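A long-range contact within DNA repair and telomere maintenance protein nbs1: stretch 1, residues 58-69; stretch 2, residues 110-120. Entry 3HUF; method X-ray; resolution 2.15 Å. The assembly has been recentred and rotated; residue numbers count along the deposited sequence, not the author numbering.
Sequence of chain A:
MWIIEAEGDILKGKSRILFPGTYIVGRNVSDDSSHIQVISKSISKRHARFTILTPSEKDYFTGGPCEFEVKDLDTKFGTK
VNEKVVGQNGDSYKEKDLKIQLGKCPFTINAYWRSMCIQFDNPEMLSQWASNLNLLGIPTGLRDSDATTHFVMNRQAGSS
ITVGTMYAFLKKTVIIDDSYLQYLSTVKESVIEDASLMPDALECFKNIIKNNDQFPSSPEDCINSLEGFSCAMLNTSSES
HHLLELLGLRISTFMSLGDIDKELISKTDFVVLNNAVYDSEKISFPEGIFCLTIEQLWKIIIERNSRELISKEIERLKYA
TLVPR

Stretch 1 (58-69) KDYFTGGPCEFE
Stretch 2, residues 110-120: NAYWRSMCIQF

Residues 58-69 and 110-120 pack against each other mainly through side chains, with no direct hydrogen bond between them and 467 Å² buried in all. The first stretch enters as the end of a helix (58-62), turns through a loop and leaves as a strand from Phe68. The second has strand at 110-113 and 118-120, joined by an extended segment. The two run antiparallel in register: Tyr60 CA lies 5.7 Å from Cys117 CA, Gly63 CA 6.7 Å from Ser115 CA, Pro65 CA 6.3 Å from Trp113 CA, and Phe68 CA 9.4 Å from Ala111 CA, so the chains diverge at the last pair.

The helix finishes with Thr62 N donating to Lys58 O (3.0 Å) and Gly63 N to Asp59 O (2.9 Å). Gly63 then takes phi/psi of 76/14, a positive phi that favours glycine. Gly64 (-69/157) begins the extended run, and its N donates to Thr62 OG1 at 3.0 Å; the p rotamer of Thr62 (chi1 64°) places the hydroxyl to receive it. A CB on Gly64 would be crowded by that same OG1, at 3.2 Å. Pro65 (-81/162) and Cys66 (-64/141) continue the extended path.

Trp113 supplies the broadest surface here. Its CA-to-CB bond points toward the first stretch, and chi1 of 175° (t) with chi2 of -101° lays one face of the indole against the loop at Pro65 and Cys66. Pro65 covers one face: its CA sits 3.5 Å from the centroid of the six-membered ring, only 11° off the normal, a CH-pi contact, while Pro65 CB is 3.5 Å from Trp113 CD2. Proline suits this place because its compact ring offers C-H groups to the aromatic face and its restricted phi (here -81°) suits the extended backbone. Cys66 N lies over the same face, 3.5 Å from Trp113 CZ3. With chi1 of -71° (m), Cys66 SG comes 3.9 Å from Trp113 CH2, approaching the ring obliquely.

At the helical end, Tyr60 reaches across although its CA-to-CB bond points sideways. Chi1 of 164° (t) and chi2 of 74° carry the ring along the second stretch: Tyr60 CD1 is 4.0 Å from Cys117 CB, Tyr60 CE1 3.6 Å from Ile118 O, and Tyr60 OH 3.1 Å from Gln119 CB. An aromatic side chain fills this length, and its hydroxyl is hydrogen-bonded elsewhere in the structure. The CA-to-CB bond of Cys117 points toward the first stretch, and the m rotamer (chi1 -71°) sets its SG 3.7 Å from Asp59 O and 3.9 Å from Tyr60 O; the small thiol fits close against the helix backbone.

At the Gly63-Ser115 step of the register, a water donates to Gly63 O at 2.5 Å and lies 2.8 Å from Ser115 OG, where it also hydrogen-bonds, linking the stretches. Ser115 adopts chi1 of -70° (m). Finally, Phe68 (chi1 -164°, t; chi2 118°) spans the widening gap to bring CE1 within 4.1 Å of Ala111 CB, an apolar pairing of a long side chain with a short one.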

# COMPACT_ATOMS: atom_id res chain seq x y z
N LYS A 58 -13.54 -2.16 -0.51
CA LYS A 58 -13.54 -0.78 -0.04
C LYS A 58 -12.30 -0.34 0.68
O LYS A 58 -11.90 0.82 0.55
CB LYS A 58 -14.78 -0.49 0.80
CG LYS A 58 -14.80 -1.10 2.17
CD LYS A 58 -16.21 -1.00 2.75
CE LYS A 58 -16.27 -1.62 4.11
NZ LYS A 58 -17.68 -1.88 4.49
N ASP A 59 -11.66 -1.25 1.41
CA ASP A 59 -10.48 -0.94 2.21
C ASP A 59 -9.28 -0.64 1.33
O ASP A 59 -8.36 0.08 1.76
CB ASP A 59 -10.14 -2.10 3.14
CG ASP A 59 -11.27 -2.41 4.15
OD1 ASP A 59 -11.91 -1.47 4.66
OD2 ASP A 59 -11.52 -3.60 4.42
N TYR A 60 -9.28 -1.20 0.12
CA TYR A 60 -8.21 -0.90 -0.87
C TYR A 60 -8.25 0.60 -1.23
O TYR A 60 -7.22 1.22 -1.44
CB TYR A 60 -8.36 -1.76 -2.13
CG TYR A 60 -7.56 -1.25 -3.35
CD1 TYR A 60 -6.17 -1.40 -3.41
CD2 TYR A 60 -8.21 -0.62 -4.41
CE1 TYR A 60 -5.45 -0.92 -4.51
CE2 TYR A 60 -7.50 -0.13 -5.50
CZ TYR A 60 -6.14 -0.28 -5.55
OH TYR A 60 -5.46 0.20 -6.63
N PHE A 61 -9.46 1.17 -1.26
CA PHE A 61 -9.63 2.59 -1.57
C PHE A 61 -9.55 3.53 -0.36
O PHE A 61 -9.07 4.66 -0.51
CB PHE A 61 -10.97 2.80 -2.28
CG PHE A 61 -11.03 2.15 -3.62
CD1 PHE A 61 -11.65 0.93 -3.79
CD2 PHE A 61 -10.42 2.74 -4.71
CE1 PHE A 61 -11.71 0.33 -5.05
CE2 PHE A 61 -10.47 2.16 -5.95
CZ PHE A 61 -11.12 0.95 -6.12
N THR A 62 -10.02 3.09 0.80
CA THR A 62 -10.05 3.97 1.98
C THR A 62 -8.76 3.89 2.80
O THR A 62 -8.44 4.81 3.58
CB THR A 62 -11.21 3.59 2.93
OG1 THR A 62 -10.96 2.26 3.46
CG2 THR A 62 -12.53 3.63 2.21
N GLY A 63 -8.05 2.79 2.67
CA GLY A 63 -6.90 2.51 3.54
C GLY A 63 -7.31 2.06 4.94
O GLY A 63 -6.47 2.03 5.85
N GLY A 64 -8.58 1.69 5.12
CA GLY A 64 -9.06 1.22 6.43
C GLY A 64 -8.47 -0.15 6.77
O GLY A 64 -8.05 -0.89 5.86
N PRO A 65 -8.42 -0.50 8.07
CA PRO A 65 -7.87 -1.77 8.50
C PRO A 65 -8.84 -2.94 8.37
O PRO A 65 -10.07 -2.76 8.28
CB PRO A 65 -7.58 -1.51 9.99
CG PRO A 65 -8.68 -0.61 10.43
CD PRO A 65 -8.90 0.31 9.23
N CYS A 66 -8.30 -4.15 8.39
CA CYS A 66 -9.14 -5.34 8.54
C CYS A 66 -9.81 -5.27 9.90
O CYS A 66 -9.18 -4.82 10.88
CB CYS A 66 -8.30 -6.60 8.47
SG CYS A 66 -7.66 -6.95 6.83
N GLU A 67 -11.07 -5.68 9.97
CA GLU A 67 -11.81 -5.66 11.24
C GLU A 67 -11.12 -6.57 12.25
O GLU A 67 -10.78 -7.73 11.95
CB GLU A 67 -13.26 -6.13 11.04
CG GLU A 67 -14.10 -6.06 12.30
CD GLU A 67 -15.55 -6.27 12.00
OE1 GLU A 67 -16.19 -7.12 12.67
OE2 GLU A 67 -16.04 -5.59 11.07
N PHE A 68 -10.90 -6.02 13.44
CA PHE A 68 -10.18 -6.71 14.50
C PHE A 68 -11.20 -6.94 15.62
O PHE A 68 -11.75 -5.99 16.17
CB PHE A 68 -9.02 -5.81 14.95
CG PHE A 68 -7.95 -6.51 15.78
CD1 PHE A 68 -6.64 -6.57 15.30
CD2 PHE A 68 -8.24 -7.06 17.04
CE1 PHE A 68 -5.64 -7.18 16.06
CE2 PHE A 68 -7.24 -7.65 17.81
CZ PHE A 68 -5.94 -7.72 17.31
N GLU A 69 -11.44 -8.21 15.97
CA GLU A 69 -12.40 -8.55 17.01
C GLU A 69 -11.70 -9.19 18.20
O GLU A 69 -10.72 -9.92 18.03
CB GLU A 69 -13.47 -9.50 16.46
CG GLU A 69 -14.01 -9.02 15.14
CD GLU A 69 -14.85 -10.03 14.42
OE1 GLU A 69 -14.80 -11.23 14.75
OE2 GLU A 69 -15.58 -9.62 13.50
N ASN A 110 -0.19 -3.73 22.32
CA ASN A 110 -0.47 -2.64 21.41
C ASN A 110 -0.56 -3.12 19.96
O ASN A 110 0.47 -3.50 19.35
CB ASN A 110 0.57 -1.54 21.59
CG ASN A 110 0.76 -1.16 23.06
OD1 ASN A 110 -0.21 -0.92 23.78
ND2 ASN A 110 2.02 -1.11 23.50
N ALA A 111 -1.78 -3.12 19.43
CA ALA A 111 -2.05 -3.49 18.04
C ALA A 111 -2.18 -2.23 17.19
O ALA A 111 -2.83 -1.26 17.59
CB ALA A 111 -3.32 -4.36 17.92
N TYR A 112 -1.50 -2.22 16.05
CA TYR A 112 -1.54 -1.09 15.15
C TYR A 112 -1.54 -1.59 13.71
O TYR A 112 -0.98 -2.64 13.40
CB TYR A 112 -0.40 -0.09 15.36
CG TYR A 112 0.97 -0.71 15.45
CD1 TYR A 112 1.82 -0.75 14.33
CD2 TYR A 112 1.43 -1.26 16.65
CE1 TYR A 112 3.10 -1.34 14.40
CE2 TYR A 112 2.69 -1.86 16.73
CZ TYR A 112 3.53 -1.88 15.61
OH TYR A 112 4.78 -2.45 15.69
N TRP A 113 -2.19 -0.82 12.86
CA TRP A 113 -2.31 -1.16 11.47
C TRP A 113 -1.21 -0.43 10.72
O TRP A 113 -1.04 0.77 10.89
CB TRP A 113 -3.70 -0.72 10.98
CG TRP A 113 -3.93 -0.90 9.51
CD1 TRP A 113 -3.88 0.07 8.54
CD2 TRP A 113 -4.29 -2.11 8.84
NE1 TRP A 113 -4.17 -0.48 7.31
CE2 TRP A 113 -4.44 -1.81 7.47
CE3 TRP A 113 -4.51 -3.43 9.28
CZ2 TRP A 113 -4.80 -2.78 6.52
CZ3 TRP A 113 -4.85 -4.41 8.33
CH2 TRP A 113 -4.99 -4.07 6.96
N ARG A 114 -0.45 -1.17 9.91
CA ARG A 114 0.48 -0.57 8.97
C ARG A 114 -0.19 -0.56 7.60
O ARG A 114 -0.70 -1.59 7.17
CB ARG A 114 1.78 -1.39 8.91
CG ARG A 114 2.92 -0.76 8.10
CD ARG A 114 4.33 -1.46 8.34
NE ARG A 114 4.90 -1.27 9.68
CZ ARG A 114 5.45 -0.14 10.12
NH1 ARG A 114 5.48 0.95 9.35
NH2 ARG A 114 5.95 -0.08 11.36
N SER A 115 -0.19 0.59 6.93
CA SER A 115 -0.76 0.74 5.58
C SER A 115 -0.07 -0.14 4.57
O SER A 115 1.15 -0.16 4.48
CB SER A 115 -0.63 2.19 5.10
OG SER A 115 -1.49 3.03 5.82
N MET A 116 -0.87 -0.86 3.80
CA MET A 116 -0.35 -1.68 2.72
C MET A 116 -1.54 -2.10 1.88
O MET A 116 -2.37 -2.90 2.33
CB MET A 116 0.39 -2.91 3.25
CG MET A 116 1.24 -3.59 2.20
SD MET A 116 2.13 -5.03 2.82
CE MET A 116 3.17 -5.29 1.38
N CYS A 117 -1.61 -1.51 0.69
CA CYS A 117 -2.65 -1.78 -0.29
C CYS A 117 -1.95 -1.89 -1.62
O CYS A 117 -1.18 -1.01 -1.99
CB CYS A 117 -3.68 -0.64 -0.37
SG CYS A 117 -4.79 -0.50 1.05
N ILE A 118 -2.23 -2.97 -2.34
CA ILE A 118 -1.47 -3.31 -3.54
C ILE A 118 -2.32 -3.16 -4.81
O ILE A 118 -3.34 -3.83 -4.96
CB ILE A 118 -0.83 -4.73 -3.44
CG1 ILE A 118 0.25 -4.77 -2.33
CG2 ILE A 118 -0.21 -5.14 -4.77
CD1 ILE A 118 1.01 -6.08 -2.21
N GLN A 119 -1.91 -2.25 -5.69
CA GLN A 119 -2.59 -2.09 -6.97
C GLN A 119 -1.93 -2.97 -8.02
O GLN A 119 -0.71 -3.09 -8.03
CB GLN A 119 -2.57 -0.63 -7.44
CG GLN A 119 -3.21 -0.41 -8.83
CD GLN A 119 -3.30 1.04 -9.20
OE1 GLN A 119 -2.55 1.86 -8.70
NE2 GLN A 119 -4.24 1.37 -10.09
N PHE A 120 -2.74 -3.60 -8.87
CA PHE A 120 -2.23 -4.43 -9.96
C PHE A 120 -2.50 -3.74 -11.27
O PHE A 120 -3.46 -2.99 -11.40
CB PHE A 120 -2.92 -5.79 -9.98
CG PHE A 120 -2.40 -6.75 -8.95
CD1 PHE A 120 -2.78 -6.61 -7.61
CD2 PHE A 120 -1.55 -7.79 -9.33
CE1 PHE A 120 -2.33 -7.50 -6.65
CE2 PHE A 120 -1.07 -8.68 -8.37
CZ PHE A 120 -1.46 -8.53 -7.02
O HOH W 1 -4.20 3.02 6.44